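Probable chitinase (Chromobacterium violaceum, PDB 5JH8) probably binds and hydrolyses chitin as a glycoside hydrolase of family 18 built on a TIM barrel. Local coordinates at residues I108-E113 with H125-L130; Y161-L166 with L200-E205; Q238-R243 with L257-G262. All blocks are in the same frame, centred on the assembly; numbering follows the deposited sequence.

Interaction 1: residues I108-E113 with H125-L130; sequences INVDFE and HFIQVL. With HIS (histidine), chain F.
V110 and L130 meet methyl to methyl, tip to tip, with V110 CG2 3.5 Å from L130 CD2. The same CG2 also comes within 4.1 Å of I127 CD1, so one branch of the valine touches two side chains one helical turn apart, on helix 120-135. The first torsion of V110 (chi1 170°) sets CG2 beside the backbone N and anti to the carbonyl carbon. The end of I127 swings nearer the strand than its CB direction alone would bring it.

Aromatic packing continues the seam two residues on, at F112. The rings of F112 and F126 lie almost parallel, their planes 10° apart, but they are slid so far that they barely overlap and meet mainly through CE2 of F112 and CE2 of F126, 3.9 Å apart. V110 CG1 sits over one face of F112, toward its rim, tying the aliphatic and aromatic parts together. A81 and V84 of helix 78-85 also touch F112.

The ligand contacts are on the far side of the strand. D111 OD2 accepts a hydrogen bond from ND1 of the bound histidine at 2.8 Å and 160°. E113 OE2 makes a van der Waals contact with CB of this ligand at 3.3 Å, and OE2 lies 2.5 Å from D111 OD1. Y178 OH holds the ligand as well.

The sequence resembles the end of the DxxDxDxE signature of family 18, with N109 in place of the middle aspartate; the glutamate at the position of E113 is the usual general acid in that family. The TIM-barrel strand and the residues just after it thus have two faces: V110 and F112 pack on helix 120-135, while D111 and E113 present oxygens to the ligand pocket.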
loop_
_atom_site.group_PDB
_atom_site.type_symbol
_atom_site.label_atom_id
_atom_site.label_comp_id
_atom_site.label_asym_id
_atom_site.label_seq_id
_atom_site.Cartn_x
_atom_site.Cartn_y
_atom_site.Cartn_z
ATOM N N ILE A 108 -14.045 -0.646 4.376
ATOM C CA ILE A 108 -13.517 -1.370 3.230
ATOM C C ILE A 108 -12.307 -0.617 2.702
ATOM O O ILE A 108 -12.335 0.617 2.587
ATOM C CB ILE A 108 -14.596 -1.497 2.129
ATOM C CG1 ILE A 108 -15.786 -2.350 2.618
ATOM C CG2 ILE A 108 -13.975 -1.991 0.817
ATOM C CD1 ILE A 108 -15.477 -3.800 2.823
ATOM N N ASN A 109 -11.263 -1.356 2.363
ATOM C CA ASN A 109 -10.145 -0.844 1.571
ATOM C C ASN A 109 -10.285 -1.437 0.168
ATOM O O ASN A 109 -10.053 -2.632 -0.032
ATOM C CB ASN A 109 -8.824 -1.243 2.242
ATOM C CG ASN A 109 -7.537 -0.896 1.467
ATOM O OD1 ASN A 109 -6.508 -1.476 1.781
ATOM N ND2 ASN A 109 -7.575 0.029 0.524
ATOM N N VAL A 110 -10.698 -0.617 -0.799
ATOM C CA VAL A 110 -10.704 -1.019 -2.206
ATOM C C VAL A 110 -9.269 -0.947 -2.711
ATOM O O VAL A 110 -8.649 0.121 -2.686
ATOM C CB VAL A 110 -11.628 -0.122 -3.035
ATOM C CG1 VAL A 110 -11.403 -0.412 -4.534
ATOM C CG2 VAL A 110 -13.092 -0.345 -2.651
ATOM N N ASP A 111 -8.740 -2.091 -3.144
ATOM C CA ASP A 111 -7.396 -2.186 -3.719
ATOM C C ASP A 111 -7.579 -2.688 -5.142
ATOM O O ASP A 111 -7.398 -3.876 -5.430
ATOM C CB ASP A 111 -6.509 -3.099 -2.897
ATOM C CG ASP A 111 -5.091 -3.125 -3.414
ATOM O OD1 ASP A 111 -4.768 -2.322 -4.315
ATOM O OD2 ASP A 111 -4.283 -3.943 -2.940
ATOM N N PHE A 112 -8.014 -1.791 -6.022
ATOM C CA PHE A 112 -8.201 -2.118 -7.435
ATOM C C PHE A 112 -7.013 -1.567 -8.213
ATOM O O PHE A 112 -6.831 -0.347 -8.296
ATOM C CB PHE A 112 -9.491 -1.532 -8.007
ATOM C CG PHE A 112 -10.744 -2.307 -7.673
ATOM C CD1 PHE A 112 -10.805 -3.258 -6.652
ATOM C CD2 PHE A 112 -11.884 -2.034 -8.386
ATOM C CE1 PHE A 112 -11.991 -3.907 -6.369
ATOM C CE2 PHE A 112 -13.048 -2.678 -8.118
ATOM C CZ PHE A 112 -13.108 -3.619 -7.114
ATOM N N GLU A 113 -6.201 -2.470 -8.744
ATOM C CA GLU A 113 -5.012 -2.101 -9.482
ATOM C C GLU A 113 -5.204 -2.529 -10.933
ATOM O O GLU A 113 -6.051 -3.371 -11.262
ATOM C CB GLU A 113 -3.773 -2.710 -8.821
ATOM C CG GLU A 113 -3.699 -2.277 -7.355
ATOM C CD GLU A 113 -2.423 -2.638 -6.629
ATOM O OE1 GLU A 113 -1.374 -2.843 -7.266
ATOM O OE2 GLU A 113 -2.487 -2.713 -5.380
ATOM N N HIS A 125 -17.057 6.871 -10.251
ATOM C CA HIS A 125 -18.471 6.767 -9.922
ATOM C C HIS A 125 -18.724 5.617 -8.959
ATOM O O HIS A 125 -19.455 5.773 -7.975
ATOM C CB HIS A 125 -19.308 6.617 -11.193
ATOM C CG HIS A 125 -20.776 6.564 -10.925
ATOM N ND1 HIS A 125 -21.497 5.399 -11.033
ATOM C CD2 HIS A 125 -21.647 7.508 -10.497
ATOM C CE1 HIS A 125 -22.757 5.630 -10.718
ATOM N NE2 HIS A 125 -22.877 6.904 -10.393
ATOM N N PHE A 126 -18.094 4.466 -9.204
ATOM C CA PHE A 126 -18.206 3.336 -8.283
ATOM C C PHE A 126 -17.794 3.736 -6.877
ATOM O O PHE A 126 -18.492 3.428 -5.904
ATOM C CB PHE A 126 -17.354 2.178 -8.800
ATOM C CG PHE A 126 -17.098 1.079 -7.787
ATOM C CD1 PHE A 126 -18.127 0.323 -7.261
ATOM C CD2 PHE A 126 -15.803 0.796 -7.365
ATOM C CE1 PHE A 126 -17.859 -0.675 -6.332
ATOM C CE2 PHE A 126 -15.548 -0.198 -6.451
ATOM C CZ PHE A 126 -16.567 -0.930 -5.936
ATOM N N ILE A 127 -16.664 4.432 -6.750
ATOM C CA ILE A 127 -16.171 4.854 -5.445
ATOM C C ILE A 127 -17.102 5.885 -4.809
ATOM O O ILE A 127 -17.323 5.858 -3.595
ATOM C CB ILE A 127 -14.714 5.332 -5.592
ATOM C CG1 ILE A 127 -13.805 4.136 -5.939
ATOM C CG2 ILE A 127 -14.244 6.055 -4.344
ATOM C CD1 ILE A 127 -13.850 2.968 -4.968
ATOM N N GLN A 128 -17.688 6.781 -5.601
ATOM C CA GLN A 128 -18.680 7.714 -5.064
ATOM C C GLN A 128 -19.871 6.978 -4.457
ATOM O O GLN A 128 -20.316 7.281 -3.336
ATOM C CB GLN A 128 -19.161 8.638 -6.184
ATOM C CG GLN A 128 -18.138 9.665 -6.620
ATOM C CD GLN A 128 -18.499 10.352 -7.936
ATOM O OE1 GLN A 128 -19.407 9.927 -8.652
ATOM N NE2 GLN A 128 -17.763 11.402 -8.267
ATOM N N VAL A 129 -20.426 6.031 -5.209
ATOM C CA VAL A 129 -21.592 5.289 -4.747
ATOM C C VAL A 129 -21.234 4.441 -3.534
ATOM O O VAL A 129 -21.984 4.388 -2.557
ATOM C CB VAL A 129 -22.165 4.443 -5.903
ATOM C CG1 VAL A 129 -23.292 3.536 -5.426
ATOM C CG2 VAL A 129 -22.631 5.335 -7.033
ATOM N N LEU A 130 -20.079 3.783 -3.579
ATOM C CA LEU A 130 -19.644 2.935 -2.484
ATOM C C LEU A 130 -19.411 3.751 -1.225
ATOM O O LEU A 130 -19.819 3.349 -0.125
ATOM C CB LEU A 130 -18.378 2.183 -2.895
ATOM C CG LEU A 130 -17.782 1.278 -1.821
ATOM C CD1 LEU A 130 -18.734 0.191 -1.389
ATOM C CD2 LEU A 130 -16.445 0.718 -2.282
HETATM N N HIS F . 1.424 -5.112 -4.186
HETATM C CA HIS F . 0.340 -5.757 -3.451
HETATM C C HIS F . 0.003 -7.094 -4.094
HETATM O O HIS F . 0.274 -7.333 -5.278
HETATM C CB HIS F . -0.891 -4.848 -3.399
HETATM C CG HIS F . -0.718 -3.642 -2.525
HETATM N ND1 HIS F . -1.784 -2.901 -2.064
HETATM C CD2 HIS F . 0.395 -3.038 -2.046
HETATM C CE1 HIS F . -1.338 -1.908 -1.317
HETATM N NE2 HIS F . -0.017 -1.953 -1.308
HETATM O OXT HIS F . -0.546 -7.972 -3.427
#

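Interaction 2: residues Y161-L166 with L200-E205; sequences YDLRAL and LDYAVE
L163 drives its CD2 methyl between Y202 and A203, where two consecutive outer helices of the TIM barrel, 163-169 and 193-206, come together. The methyl reaches the edge of the Y202 ring, near its plane, 3.9 Å from CE2, and lies 3.9 Å from CB of A203. Y202 has CG anti to its backbone N (chi1 175°), which carries the ring across to the leucine.

Around this apolar centre, water completes the joint. One water donates to Y161 O (2.9 Å) and to Y202 OH (2.8 Å) and accepts from L163 N (2.9 Å); E153 OE2 is a further hydrogen-bond partner of Y202 OH. On the outer side R164, bent at chi3, places NH2 against two more waters in the guanidinium plane, one bound to E205 O and the other to E205 OE2. The opposite charges of R164 and E205 are thus joined through solvent, with NH2 and OE2 5.0 Å apart.

Farther out, D162 is the N-cap of helix 163-169, immediately before L163 and R164. Its OD1 takes the N-H of A165 at 3.2 Å, from well above the carboxylate plane.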
loop_
_atom_site.group_PDB
_atom_site.type_symbol
_atom_site.label_atom_id
_atom_site.label_comp_id
_atom_site.label_asym_id
_atom_site.label_seq_id
_atom_site.Cartn_x
_atom_site.Cartn_y
_atom_site.Cartn_z
ATOM N N TYR A 161 -7.114 6.702 -12.477
ATOM C CA TYR A 161 -7.221 7.170 -11.097
ATOM C C TYR A 161 -7.327 8.695 -11.068
ATOM O O TYR A 161 -6.343 9.411 -11.287
ATOM C CB TYR A 161 -6.043 6.681 -10.273
ATOM C CG TYR A 161 -5.933 5.176 -10.279
ATOM C CD1 TYR A 161 -6.648 4.412 -9.369
ATOM C CD2 TYR A 161 -5.162 4.521 -11.218
ATOM C CE1 TYR A 161 -6.577 3.040 -9.363
ATOM C CE2 TYR A 161 -5.092 3.145 -11.250
ATOM C CZ TYR A 161 -5.790 2.397 -10.315
ATOM O OH TYR A 161 -5.696 1.024 -10.376
ATOM N N ASP A 162 -8.539 9.189 -10.826
ATOM C CA ASP A 162 -8.825 10.622 -10.730
ATOM C C ASP A 162 -8.804 10.944 -9.238
ATOM O O ASP A 162 -9.790 10.737 -8.525
ATOM C CB ASP A 162 -10.195 10.877 -11.341
ATOM C CG ASP A 162 -10.634 12.330 -11.276
ATOM O OD1 ASP A 162 -10.062 13.140 -10.506
ATOM O OD2 ASP A 162 -11.575 12.660 -12.030
ATOM N N LEU A 163 -7.653 11.395 -8.735
ATOM C CA LEU A 163 -7.513 11.568 -7.287
ATOM C C LEU A 163 -8.518 12.570 -6.745
ATOM O O LEU A 163 -9.049 12.394 -5.641
ATOM C CB LEU A 163 -6.102 12.009 -6.909
ATOM C CG LEU A 163 -5.101 10.887 -6.627
ATOM C CD1 LEU A 163 -4.834 10.023 -7.823
ATOM C CD2 LEU A 163 -3.809 11.463 -6.095
ATOM N N ARG A 164 -8.755 13.658 -7.473
ATOM C CA ARG A 164 -9.730 14.638 -7.004
ATOM C C ARG A 164 -11.088 13.986 -6.746
ATOM O O ARG A 164 -11.696 14.180 -5.684
ATOM C CB ARG A 164 -9.847 15.787 -8.004
ATOM C CG ARG A 164 -10.580 17.007 -7.478
ATOM C CD ARG A 164 -10.549 18.177 -8.474
ATOM N NE ARG A 164 -9.252 18.857 -8.537
ATOM C CZ ARG A 164 -8.881 19.852 -7.736
ATOM N NH1 ARG A 164 -9.707 20.319 -6.804
ATOM N NH2 ARG A 164 -7.677 20.386 -7.869
ATOM N N ALA A 165 -11.569 13.184 -7.699
ATOM C CA ALA A 165 -12.877 12.547 -7.547
ATOM C C ALA A 165 -12.841 11.477 -6.456
ATOM O O ALA A 165 -13.749 11.384 -5.615
ATOM C CB ALA A 165 -13.340 11.941 -8.873
ATOM N N LEU A 166 -11.799 10.652 -6.456
ATOM C CA LEU A 166 -11.728 9.560 -5.499
ATOM C C LEU A 166 -11.621 10.101 -4.082
ATOM O O LEU A 166 -12.249 9.581 -3.153
ATOM C CB LEU A 166 -10.522 8.675 -5.828
ATOM C CG LEU A 166 -10.554 7.938 -7.182
ATOM C CD1 LEU A 166 -9.213 7.287 -7.529
ATOM C CD2 LEU A 166 -11.655 6.888 -7.186
ATOM N N LEU A 200 3.008 13.452 -3.270
ATOM C CA LEU A 200 2.184 14.026 -2.209
ATOM C C LEU A 200 1.771 15.455 -2.532
ATOM O O LEU A 200 0.633 15.842 -2.258
ATOM C CB LEU A 200 2.916 13.944 -0.877
ATOM C CG LEU A 200 3.064 12.524 -0.311
ATOM C CD1 LEU A 200 3.949 12.571 0.921
ATOM C CD2 LEU A 200 1.728 11.905 0.033
ATOM N N ASP A 201 2.661 16.247 -3.137
ATOM C CA ASP A 201 2.276 17.589 -3.576
ATOM C C ASP A 201 1.080 17.496 -4.511
ATOM O O ASP A 201 0.125 18.275 -4.420
ATOM C CB ASP A 201 3.428 18.241 -4.354
ATOM C CG ASP A 201 4.607 18.656 -3.497
ATOM O OD1 ASP A 201 4.522 18.611 -2.271
ATOM O OD2 ASP A 201 5.623 19.083 -4.085
ATOM N N TYR A 202 1.151 16.570 -5.463
ATOM C CA TYR A 202 0.081 16.378 -6.427
ATOM C C TYR A 202 -1.205 15.976 -5.720
ATOM O O TYR A 202 -2.284 16.509 -6.003
ATOM C CB TYR A 202 0.532 15.306 -7.429
ATOM C CG TYR A 202 -0.503 14.880 -8.445
ATOM C CD1 TYR A 202 -0.676 15.576 -9.621
ATOM C CD2 TYR A 202 -1.302 13.770 -8.222
ATOM C CE1 TYR A 202 -1.627 15.187 -10.530
ATOM C CE2 TYR A 202 -2.264 13.374 -9.126
ATOM C CZ TYR A 202 -2.410 14.078 -10.282
ATOM O OH TYR A 202 -3.376 13.681 -11.176
ATOM N N ALA A 203 -1.102 15.031 -4.780
ATOM C CA ALA A 203 -2.277 14.517 -4.082
ATOM C C ALA A 203 -2.947 15.590 -3.232
ATOM O O ALA A 203 -4.172 15.721 -3.277
ATOM C CB ALA A 203 -1.895 13.310 -3.229
ATOM N N VAL A 204 -2.171 16.351 -2.444
ATOM C CA VAL A 204 -2.782 17.282 -1.489
ATOM C C VAL A 204 -3.323 18.528 -2.171
ATOM O O VAL A 204 -4.160 19.236 -1.593
ATOM C CB VAL A 204 -1.888 17.636 -0.285
ATOM C CG1 VAL A 204 -1.413 16.383 0.440
ATOM C CG2 VAL A 204 -0.713 18.485 -0.701
ATOM N N GLU A 205 -2.886 18.819 -3.391
ATOM C CA GLU A 205 -3.546 19.864 -4.151
ATOM C C GLU A 205 -4.960 19.448 -4.534
ATOM O O GLU A 205 -5.854 20.298 -4.654
ATOM C CB GLU A 205 -2.735 20.165 -5.411
ATOM C CG GLU A 205 -3.352 21.246 -6.280
ATOM C CD GLU A 205 -2.465 21.614 -7.459
ATOM O OE1 GLU A 205 -1.239 21.721 -7.276
ATOM O OE2 GLU A 205 -2.987 21.803 -8.582
HETATM O O HOH W 1 -5.671 12.167 -10.758
HETATM O O HOH W 2 -6.565 22.561 -5.961
HETATM O O HOH W 3 -5.290 20.790 -9.722
#

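Interaction 3: residues Q238-R243 with L257-G262; sequences QALIAR and LTFNYG
Y261, whose OH is hydrogen-bonded to D222 OD2, has its polar end held from outside the two segments while its ring packs against L240. The helix 237-244 and the antiparallel strand 256-262 lie in the segment inserted between barrel strands 212-222 and 293-297, consistent with the small alpha+beta insertion of many family 18 chitinases. The short segments run at 43° to each other, their axes 9.6 Å apart.

L240 CD2 serves two rings at once: it is 4.0 Å from CE2 of Y261, and it meets F259 at the edge, near that ring's plane, 4.0 Å from CZ. Both aromatic residues place CG between the backbone N and the carbonyl carbon (chi1 58° for F259), which turns the rings toward the helix. Y244 and H269 stack on Y261, and V271 of the neighbouring strand 268-273 touches L240, F259 and Y261, so the leucine and both rings share one apolar core between helix and strands.

I241 approaches F259 differently, from over a face. Its CG1 stands 3.7 Å from the ring centroid and 18° off the normal, a CH-pi contact, with CD1 following out over the rim toward CE1. The closest approach is I241 CG1 to F259 CZ, at 3.5 Å.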
loop_
_atom_site.group_PDB
_atom_site.type_symbol
_atom_site.label_atom_id
_atom_site.label_comp_id
_atom_site.label_asym_id
_atom_site.label_seq_id
_atom_site.Cartn_x
_atom_site.Cartn_y
_atom_site.Cartn_z
ATOM N N GLN A 238 20.312 -6.373 6.792
ATOM C CA GLN A 238 21.603 -6.376 7.474
ATOM C C GLN A 238 22.352 -7.675 7.230
ATOM O O GLN A 238 23.572 -7.672 7.060
ATOM C CB GLN A 238 21.409 -6.143 8.973
ATOM C CG GLN A 238 20.876 -4.766 9.315
ATOM C CD GLN A 238 21.755 -3.667 8.756
ATOM O OE1 GLN A 238 22.970 -3.656 8.982
ATOM N NE2 GLN A 238 21.155 -2.755 7.995
ATOM N N ALA A 239 21.645 -8.799 7.212
ATOM C CA ALA A 239 22.308 -10.071 6.958
ATOM C C ALA A 239 22.912 -10.104 5.563
ATOM O O ALA A 239 23.976 -10.700 5.360
ATOM C CB ALA A 239 21.322 -11.220 7.145
ATOM N N LEU A 240 22.230 -9.512 4.577
ATOM C CA LEU A 240 22.764 -9.519 3.220
ATOM C C LEU A 240 24.010 -8.648 3.122
ATOM O O LEU A 240 25.012 -9.045 2.510
ATOM C CB LEU A 240 21.691 -9.076 2.232
ATOM C CG LEU A 240 22.070 -9.190 0.752
ATOM C CD1 LEU A 240 22.326 -10.624 0.329
ATOM C CD2 LEU A 240 20.977 -8.578 -0.087
ATOM N N ILE A 241 23.963 -7.453 3.708
ATOM C CA ILE A 241 25.147 -6.602 3.768
ATOM C C ILE A 241 26.311 -7.370 4.379
ATOM O O ILE A 241 27.431 -7.350 3.857
ATOM C CB ILE A 241 24.814 -5.316 4.547
ATOM C CG1 ILE A 241 23.813 -4.487 3.746
ATOM C CG2 ILE A 241 26.076 -4.516 4.858
ATOM C CD1 ILE A 241 23.261 -3.278 4.514
ATOM N N ALA A 242 26.054 -8.084 5.477
ATOM C CA ALA A 242 27.124 -8.787 6.176
ATOM C C ALA A 242 27.639 -9.970 5.367
ATOM O O ALA A 242 28.843 -10.249 5.367
ATOM C CB ALA A 242 26.623 -9.247 7.542
ATOM N N ARG A 243 26.744 -10.676 4.671
ATOM C CA ARG A 243 27.167 -11.820 3.878
ATOM C C ARG A 243 28.254 -11.430 2.882
ATOM O O ARG A 243 29.233 -12.163 2.705
ATOM C CB ARG A 243 25.961 -12.425 3.158
ATOM C CG ARG A 243 26.318 -13.609 2.283
ATOM C CD ARG A 243 25.123 -14.156 1.541
ATOM N NE ARG A 243 25.517 -15.218 0.616
ATOM C CZ ARG A 243 24.701 -15.791 -0.263
ATOM N NH1 ARG A 243 23.434 -15.402 -0.350
ATOM N NH2 ARG A 243 25.155 -16.754 -1.060
ATOM N N LEU A 257 18.700 3.841 0.705
ATOM C CA LEU A 257 19.940 3.131 0.944
ATOM C C LEU A 257 20.243 2.227 -0.241
ATOM O O LEU A 257 19.354 1.512 -0.718
ATOM C CB LEU A 257 19.823 2.309 2.220
ATOM C CG LEU A 257 21.131 1.710 2.718
ATOM C CD1 LEU A 257 21.992 2.782 3.360
ATOM C CD2 LEU A 257 20.842 0.575 3.694
ATOM N N THR A 258 21.497 2.238 -0.710
ATOM C CA THR A 258 21.878 1.367 -1.813
ATOM C C THR A 258 23.198 0.674 -1.511
ATOM O O THR A 258 24.052 1.198 -0.797
ATOM C CB THR A 258 21.919 2.130 -3.147
ATOM O OG1 THR A 258 22.121 1.216 -4.232
ATOM C CG2 THR A 258 23.005 3.168 -3.183
ATOM N N PHE A 259 23.367 -0.516 -2.071
ATOM C CA PHE A 259 24.653 -1.192 -2.029
ATOM C C PHE A 259 24.728 -2.167 -3.183
ATOM O O PHE A 259 23.720 -2.511 -3.799
ATOM C CB PHE A 259 24.946 -1.879 -0.684
ATOM C CG PHE A 259 23.928 -2.903 -0.247
ATOM C CD1 PHE A 259 22.807 -2.519 0.474
ATOM C CD2 PHE A 259 24.131 -4.262 -0.477
ATOM C CE1 PHE A 259 21.899 -3.446 0.905
ATOM C CE2 PHE A 259 23.207 -5.195 -0.026
ATOM C CZ PHE A 259 22.106 -4.773 0.668
ATOM N N ASN A 260 25.950 -2.586 -3.476
ATOM C CA ASN A 260 26.207 -3.569 -4.499
ATOM C C ASN A 260 26.992 -4.718 -3.900
ATOM O O ASN A 260 27.611 -4.603 -2.837
ATOM C CB ASN A 260 27.053 -2.986 -5.629
ATOM C CG ASN A 260 26.364 -1.865 -6.334
ATOM O OD1 ASN A 260 25.565 -2.077 -7.251
ATOM N ND2 ASN A 260 26.675 -0.643 -5.918
ATOM N N TYR A 261 26.980 -5.829 -4.628
ATOM C CA TYR A 261 27.811 -6.954 -4.251
ATOM C C TYR A 261 28.014 -7.857 -5.458
ATOM O O TYR A 261 27.228 -7.840 -6.409
ATOM C CB TYR A 261 27.210 -7.708 -3.067
ATOM C CG TYR A 261 25.882 -8.408 -3.310
ATOM C CD1 TYR A 261 25.849 -9.700 -3.794
ATOM C CD2 TYR A 261 24.668 -7.796 -3.015
ATOM C CE1 TYR A 261 24.654 -10.369 -3.986
ATOM C CE2 TYR A 261 23.463 -8.461 -3.198
ATOM C CZ TYR A 261 23.468 -9.749 -3.690
ATOM O OH TYR A 261 22.295 -10.424 -3.875
ATOM N N GLY A 262 29.096 -8.631 -5.421
ATOM C CA GLY A 262 29.379 -9.606 -6.446
ATOM C C GLY A 262 28.955 -10.981 -5.983
ATOM O O GLY A 262 29.464 -11.495 -4.984
#

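Interactions 1 and 2 are neighbours on the barrel, their centres 15 Å apart, and they touch directly: Y161 OH makes a probable hydrogen bond of 2.7 Å to F112 O, beside the pocket residues D111 and E113, and I127 CG1 packs on L166 CD2 at 3.7 Å. Helix 120-135 thus joins both contacts. Interaction 3 lies apart, with nearest atoms about 22 Å from interaction 1 and about 17 Å from interaction 2, and on the opposite side of the chain's centre from interaction 1. Of the three, only interaction 1 supplies residues to the histidine pocket; Y178 and Y297 border both this pocket and that of the second ligand, about 13 Å from the F112 side chain.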